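Carbon monoxide oxidation system transcription regulator CooA-1 (Carboxydothermus hydrogenoformans, PDB 2HKX) binds heme, here with carbon monoxide present, and probably acts as a CO-responsive, DNA-binding transcription regulator of the CRP type. Local coordinates at residues Y60-D65 / R84-A89; G55-Y60 / A71-G76. The protein carries 2 engineered substitutions. All blocks are in the same frame, centred on the assembly; numbering follows the deposited sequence.

Interaction 1 of 2, residues Y60-D65 / R84-A89. With HEM (protoporphyrin IX containing Fe), chain C.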
# COMPACT_ATOMS: atom_id res chain seq x y z
N TYR A 60 -0.30 4.27 11.65
CA TYR A 60 -1.68 4.57 11.89
C TYR A 60 -1.98 6.04 11.80
O TYR A 60 -1.11 6.89 12.00
CB TYR A 60 -2.17 3.97 13.22
CG TYR A 60 -1.53 4.59 14.47
CD1 TYR A 60 -0.32 4.13 14.94
CD2 TYR A 60 -2.17 5.58 15.20
CE1 TYR A 60 0.27 4.64 16.07
CE2 TYR A 60 -1.59 6.13 16.34
CZ TYR A 60 -0.36 5.65 16.76
OH TYR A 60 0.28 6.13 17.89
N LEU A 61 -3.24 6.32 11.52
CA LEU A 61 -3.76 7.67 11.55
C LEU A 61 -4.40 7.89 12.92
O LEU A 61 -4.93 6.92 13.47
CB LEU A 61 -4.85 7.70 10.50
CG LEU A 61 -4.50 8.08 9.07
CD1 LEU A 61 -3.02 8.17 8.67
CD2 LEU A 61 -5.39 7.41 8.05
N ALA A 62 -4.38 9.13 13.45
CA ALA A 62 -5.03 9.50 14.70
C ALA A 62 -5.76 10.84 14.61
O ALA A 62 -5.34 11.77 13.91
CB ALA A 62 -4.03 9.55 15.86
N TYR A 63 -6.87 10.95 15.33
CA TYR A 63 -7.69 12.14 15.29
C TYR A 63 -8.48 12.12 16.57
O TYR A 63 -9.27 11.19 16.80
CB TYR A 63 -8.61 12.09 14.07
CG TYR A 63 -9.71 13.12 14.08
CD1 TYR A 63 -10.98 12.79 14.53
CD2 TYR A 63 -9.47 14.41 13.64
CE1 TYR A 63 -12.00 13.74 14.56
CE2 TYR A 63 -10.48 15.37 13.65
CZ TYR A 63 -11.74 15.03 14.11
OH TYR A 63 -12.74 15.99 14.15
N GLU A 64 -8.26 13.13 17.41
CA GLU A 64 -8.79 13.18 18.76
C GLU A 64 -8.43 11.91 19.51
O GLU A 64 -7.26 11.61 19.70
CB GLU A 64 -10.29 13.43 18.74
CG GLU A 64 -10.61 14.77 18.10
CD GLU A 64 -12.08 15.09 18.10
OE1 GLU A 64 -12.42 16.27 17.83
OE2 GLU A 64 -12.88 14.17 18.37
N ASP A 65 -9.44 11.15 19.91
CA ASP A 65 -9.20 9.94 20.70
C ASP A 65 -9.30 8.68 19.84
O ASP A 65 -9.23 7.57 20.34
CB ASP A 65 -10.10 9.91 21.97
CG ASP A 65 -11.62 9.93 21.63
OD1 ASP A 65 -12.00 10.31 20.50
OD2 ASP A 65 -12.43 9.56 22.52
N ARG A 84 1.65 11.65 7.11
CA ARG A 84 0.77 12.13 8.20
C ARG A 84 0.47 11.09 9.27
O ARG A 84 -0.35 11.31 10.18
CB ARG A 84 -0.57 12.57 7.62
CG ARG A 84 -1.56 11.41 7.38
CD ARG A 84 -2.75 11.86 6.55
NE ARG A 84 -2.30 11.92 5.17
CZ ARG A 84 -2.73 12.75 4.23
NH1 ARG A 84 -3.67 13.65 4.49
NH2 ARG A 84 -2.21 12.64 3.03
N ALA A 85 1.13 9.95 9.20
CA ALA A 85 0.79 8.86 10.09
C ALA A 85 1.71 8.77 11.29
O ALA A 85 2.88 9.15 11.22
CB ALA A 85 0.80 7.58 9.34
N PHE A 86 1.16 8.28 12.39
CA PHE A 86 1.96 7.90 13.53
C PHE A 86 2.59 6.55 13.28
O PHE A 86 2.07 5.76 12.50
CB PHE A 86 1.12 7.88 14.79
CG PHE A 86 0.73 9.24 15.28
CD1 PHE A 86 -0.34 9.92 14.70
CD2 PHE A 86 1.46 9.86 16.28
CE1 PHE A 86 -0.69 11.19 15.14
CE2 PHE A 86 1.12 11.14 16.73
CZ PHE A 86 0.05 11.81 16.16
N ILE A 87 3.72 6.31 13.93
CA ILE A 87 4.46 5.04 13.80
C ILE A 87 4.89 4.64 15.20
O ILE A 87 5.64 5.35 15.85
CB ILE A 87 5.69 5.16 12.83
CG1 ILE A 87 5.24 5.73 11.47
CG2 ILE A 87 6.37 3.79 12.66
CD1 ILE A 87 6.33 6.05 10.50
N GLN A 88 4.38 3.49 15.66
CA GLN A 88 4.56 3.04 17.02
C GLN A 88 5.11 1.61 17.04
O GLN A 88 4.72 0.76 16.22
CB GLN A 88 3.20 3.11 17.77
CG GLN A 88 3.14 2.47 19.16
CD GLN A 88 1.82 2.67 19.90
OE1 GLN A 88 1.78 3.26 20.99
NE2 GLN A 88 0.73 2.15 19.33
N ALA A 89 6.00 1.37 17.99
CA ALA A 89 6.46 0.03 18.33
C ALA A 89 5.32 -0.77 18.94
O ALA A 89 4.69 -0.34 19.91
CB ALA A 89 7.66 0.10 19.29
CHA HEM C . 4.45 10.39 0.50
CHB HEM C . 5.51 5.76 1.42
CHC HEM C . 10.18 6.49 0.15
CHD HEM C . 8.89 10.78 -1.64
C1A HEM C . 4.29 9.09 0.92
C2A HEM C . 3.11 8.48 1.49
C3A HEM C . 3.40 7.20 1.73
C4A HEM C . 4.78 6.95 1.34
CMA HEM C . 2.45 6.15 2.34
CAA HEM C . 1.76 9.19 1.78
CBA HEM C . 2.02 10.62 2.29
CGA HEM C . 1.12 11.12 3.42
O1A HEM C . 0.29 12.01 3.16
O2A HEM C . 1.24 10.66 4.58
C1B HEM C . 6.86 5.55 1.15
C2B HEM C . 7.56 4.28 1.25
C3B HEM C . 8.85 4.49 0.90
C4B HEM C . 9.01 5.89 0.57
CMB HEM C . 6.93 2.94 1.70
CAB HEM C . 9.99 3.45 0.86
CBB HEM C . 9.83 2.25 0.25
C1C HEM C . 10.26 7.70 -0.50
C2C HEM C . 11.41 8.25 -1.21
C3C HEM C . 11.06 9.44 -1.71
C4C HEM C . 9.66 9.68 -1.33
CMC HEM C . 12.79 7.60 -1.37
CAC HEM C . 11.98 10.37 -2.54
CBC HEM C . 12.13 11.67 -2.21
C1D HEM C . 7.60 11.05 -1.18
C2D HEM C . 6.98 12.34 -1.41
C3D HEM C . 5.59 12.27 -0.74
C4D HEM C . 5.52 10.90 -0.20
CMD HEM C . 7.64 13.52 -2.16
CAD HEM C . 4.51 13.40 -0.70
CBD HEM C . 4.87 14.64 0.16
CGD HEM C . 5.20 15.97 -0.55
O1D HEM C . 4.31 16.84 -0.81
O2D HEM C . 6.40 16.22 -0.87
NA HEM C . 5.27 8.13 0.87
NB HEM C . 7.79 6.50 0.74
NC HEM C . 9.21 8.59 -0.61
ND HEM C . 6.73 10.21 -0.47
FE HEM C . 7.25 8.32 0.20
O HOH W 1 -2.57 11.04 11.71

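Interaction 2 of 2, residues G55-Y60 / A71-G76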
# COMPACT_ATOMS: atom_id res chain seq x y z
N GLY A 55 11.48 -6.91 15.14
CA GLY A 55 10.25 -6.50 15.79
C GLY A 55 9.12 -6.26 14.80
O GLY A 55 8.94 -7.00 13.83
N ARG A 56 8.39 -5.17 15.04
CA ARG A 56 7.04 -4.99 14.51
C ARG A 56 6.55 -3.60 14.82
O ARG A 56 6.47 -3.20 15.97
CB ARG A 56 6.11 -5.99 15.20
CG ARG A 56 4.74 -6.11 14.61
CD ARG A 56 4.03 -7.27 15.28
NE ARG A 56 2.96 -7.80 14.45
CZ ARG A 56 1.84 -8.34 14.92
NH1 ARG A 56 1.65 -8.42 16.23
NH2 ARG A 56 0.91 -8.78 14.09
N VAL A 57 6.23 -2.84 13.78
CA VAL A 57 5.68 -1.49 14.00
C VAL A 57 4.34 -1.28 13.27
O VAL A 57 4.02 -1.93 12.28
CB VAL A 57 6.72 -0.34 13.75
CG1 VAL A 57 8.12 -0.73 14.23
CG2 VAL A 57 6.79 0.07 12.31
N ARG A 58 3.60 -0.31 13.79
CA ARG A 58 2.22 -0.04 13.47
C ARG A 58 2.17 1.35 12.84
O ARG A 58 2.69 2.30 13.39
CB ARG A 58 1.48 -0.05 14.81
CG ARG A 58 0.03 -0.10 14.73
CD ARG A 58 -0.56 0.27 16.08
NE ARG A 58 -1.86 0.81 15.78
CZ ARG A 58 -2.47 1.78 16.44
NH1 ARG A 58 -1.90 2.34 17.51
NH2 ARG A 58 -3.67 2.15 16.02
N VAL A 59 1.56 1.47 11.66
CA VAL A 59 1.45 2.76 10.99
C VAL A 59 -0.00 3.09 11.11
O VAL A 59 -0.86 2.27 10.78
CB VAL A 59 1.89 2.69 9.50
CG1 VAL A 59 1.66 4.02 8.80
CG2 VAL A 59 3.36 2.21 9.40
N TYR A 60 -0.30 4.27 11.65
CA TYR A 60 -1.68 4.57 11.89
C TYR A 60 -1.98 6.04 11.80
O TYR A 60 -1.11 6.89 12.00
CB TYR A 60 -2.17 3.97 13.22
CG TYR A 60 -1.53 4.59 14.47
CD1 TYR A 60 -0.32 4.13 14.94
CD2 TYR A 60 -2.17 5.58 15.20
CE1 TYR A 60 0.27 4.64 16.07
CE2 TYR A 60 -1.59 6.13 16.34
CZ TYR A 60 -0.36 5.65 16.76
OH TYR A 60 0.28 6.13 17.89
N ALA A 71 -1.28 -0.13 8.48
CA ALA A 71 -0.38 -1.24 8.20
C ALA A 71 0.39 -1.66 9.44
O ALA A 71 0.54 -0.88 10.38
CB ALA A 71 0.58 -0.87 7.07
N ILE A 72 0.84 -2.91 9.43
CA ILE A 72 1.83 -3.40 10.38
C ILE A 72 3.11 -3.71 9.59
O ILE A 72 3.05 -4.35 8.55
CB ILE A 72 1.35 -4.67 11.11
CG1 ILE A 72 0.03 -4.42 11.87
CG2 ILE A 72 2.41 -5.18 12.07
CD1 ILE A 72 0.00 -3.08 12.62
N LEU A 73 4.24 -3.19 10.07
CA LEU A 73 5.53 -3.42 9.40
C LEU A 73 6.29 -4.45 10.20
O LEU A 73 6.38 -4.34 11.42
CB LEU A 73 6.35 -2.14 9.26
CG LEU A 73 5.63 -0.96 8.59
CD1 LEU A 73 6.54 0.29 8.61
CD2 LEU A 73 5.18 -1.31 7.19
N GLU A 74 6.78 -5.47 9.49
CA GLU A 74 7.57 -6.56 10.06
C GLU A 74 9.04 -6.43 9.65
O GLU A 74 9.39 -5.58 8.83
CB GLU A 74 7.00 -7.89 9.55
CG GLU A 74 5.54 -8.13 9.86
CD GLU A 74 5.30 -8.64 11.28
OE1 GLU A 74 6.28 -8.96 11.98
OE2 GLU A 74 4.12 -8.71 11.70
N ALA A 75 9.90 -7.27 10.20
CA ALA A 75 11.32 -7.29 9.82
C ALA A 75 11.49 -7.47 8.30
O ALA A 75 10.93 -8.40 7.71
CB ALA A 75 12.07 -8.38 10.58
N GLY A 76 12.27 -6.59 7.68
CA GLY A 76 12.40 -6.58 6.22
C GLY A 76 11.66 -5.43 5.56
O GLY A 76 12.11 -4.89 4.56

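Interaction 1 of 2, residues Y60-D65 / R84-A89
Y60 and F86 form an antiparallel hydrogen-bonded pair, F86 N giving to Y60 O at 2.7 Å and Y60 N to F86 O at 2.9 Å. The two strands then splay apart, their directions 114° from each other, and a water spans the widening gap by accepting from A62 N and donating to R84 O.

Apolar contact gathers on the Y60 ring. F86 CB sits over one face, 3.5 Å from the ring centroid in a CH-pi contact, while Q88 CB lies at the ring edge. The two aromatic planes are nearly parallel but slid apart, with little overlap. With CG lodged between the backbone N and the carbonyl carbon (chi1 67°), the tyrosine ring presents one face to F86 CB. Replacing Y60 with an alanine here would remove that face, which is likely to uncover F86 CB and open a gap beside Q88 CB. A62 CB meets F86 CE1 farther along.

Polar contact to the heme comes from R84: its backbone N donates to propionate O2A at 2.7 Å, and NH2 reaches O1A of the same carboxylate in a weak bond.

In the sheet, strand 86-89 runs between strands 56-63 and 38-40, and F137 of the second subunit packs on L61.

Interaction 2 of 2, residues G55-Y60 / A71-G76
Strands 56-60 and 71-74 run antiparallel at 154°, paired by V57 N to L73 O (2.8 Å), the nearly straight L73 N to V57 O (2.6 Å), V59 N to A71 O (2.9 Å) and a weak return bond from A71 N to V59 O. They belong to the beta hairpin of strands 56-63 and 66-74, within the cupin-type beta fold of the cyclic nucleotide-binding domain family. Between the bonded pairs, R58 stands opposite I72 as a non-hydrogen-bonded pair, and I72 CA makes a CA-H...O contact with V57 O.

Alternation along the strands sorts the side chains onto two faces. On the face of V57, V59, A71 and L73, the L73 branch CD1 lies against both valines, 3.7 Å from V57 CG2 and 3.8 Å from V59 CG2, so one methyl bridges two neighbours on the facing strand. This is the side nearer the heme, which lies about 7 Å from the V59 side chain.

The other face carries R56, R58, I72 and E74. I72 spreads between the two arginines: CG2 touches R56 CG, and CD1 touches R58 CG at 3.7 Å. The R58 guanidinium continues past it to a salt bridge with E67, and helix 171-178 packs on this face through L176 and M177. R56 is extended, its CG anti to the backbone N (chi1 -169°), whereas E74 bends at chi2 to run alongside it. Their salt bridge joins R56 NE to E74 OE2 at 3.1 Å, met on the syn side but 33° out of the carboxylate plane.

How the interactions relate
The two contacts illustrate how an inner strand is shared by its neighbours. Interactions 1 and 2 lie about 13 Å apart, centre to centre, in one antiparallel sheet, on opposite edges of strand 56-63: strand 86-89 flanks one edge and strand 66-74 the other. Y60 lies in both, though it touches the partner strand only in interaction 1. Along the chain the segments alternate, 55-60 leading into 60-65, then 71-76 and 84-89. Direct contacts also join them, with Q88 O 2.9 Å from R58 N, a probable hydrogen bond, and A85 CB packed on V59 CG1. The sheet thus links strand 86-89, entered from the loop carrying propionate-binding R84, to a hairpin face covered by helix 171-178 of the family's helix-turn-helix region.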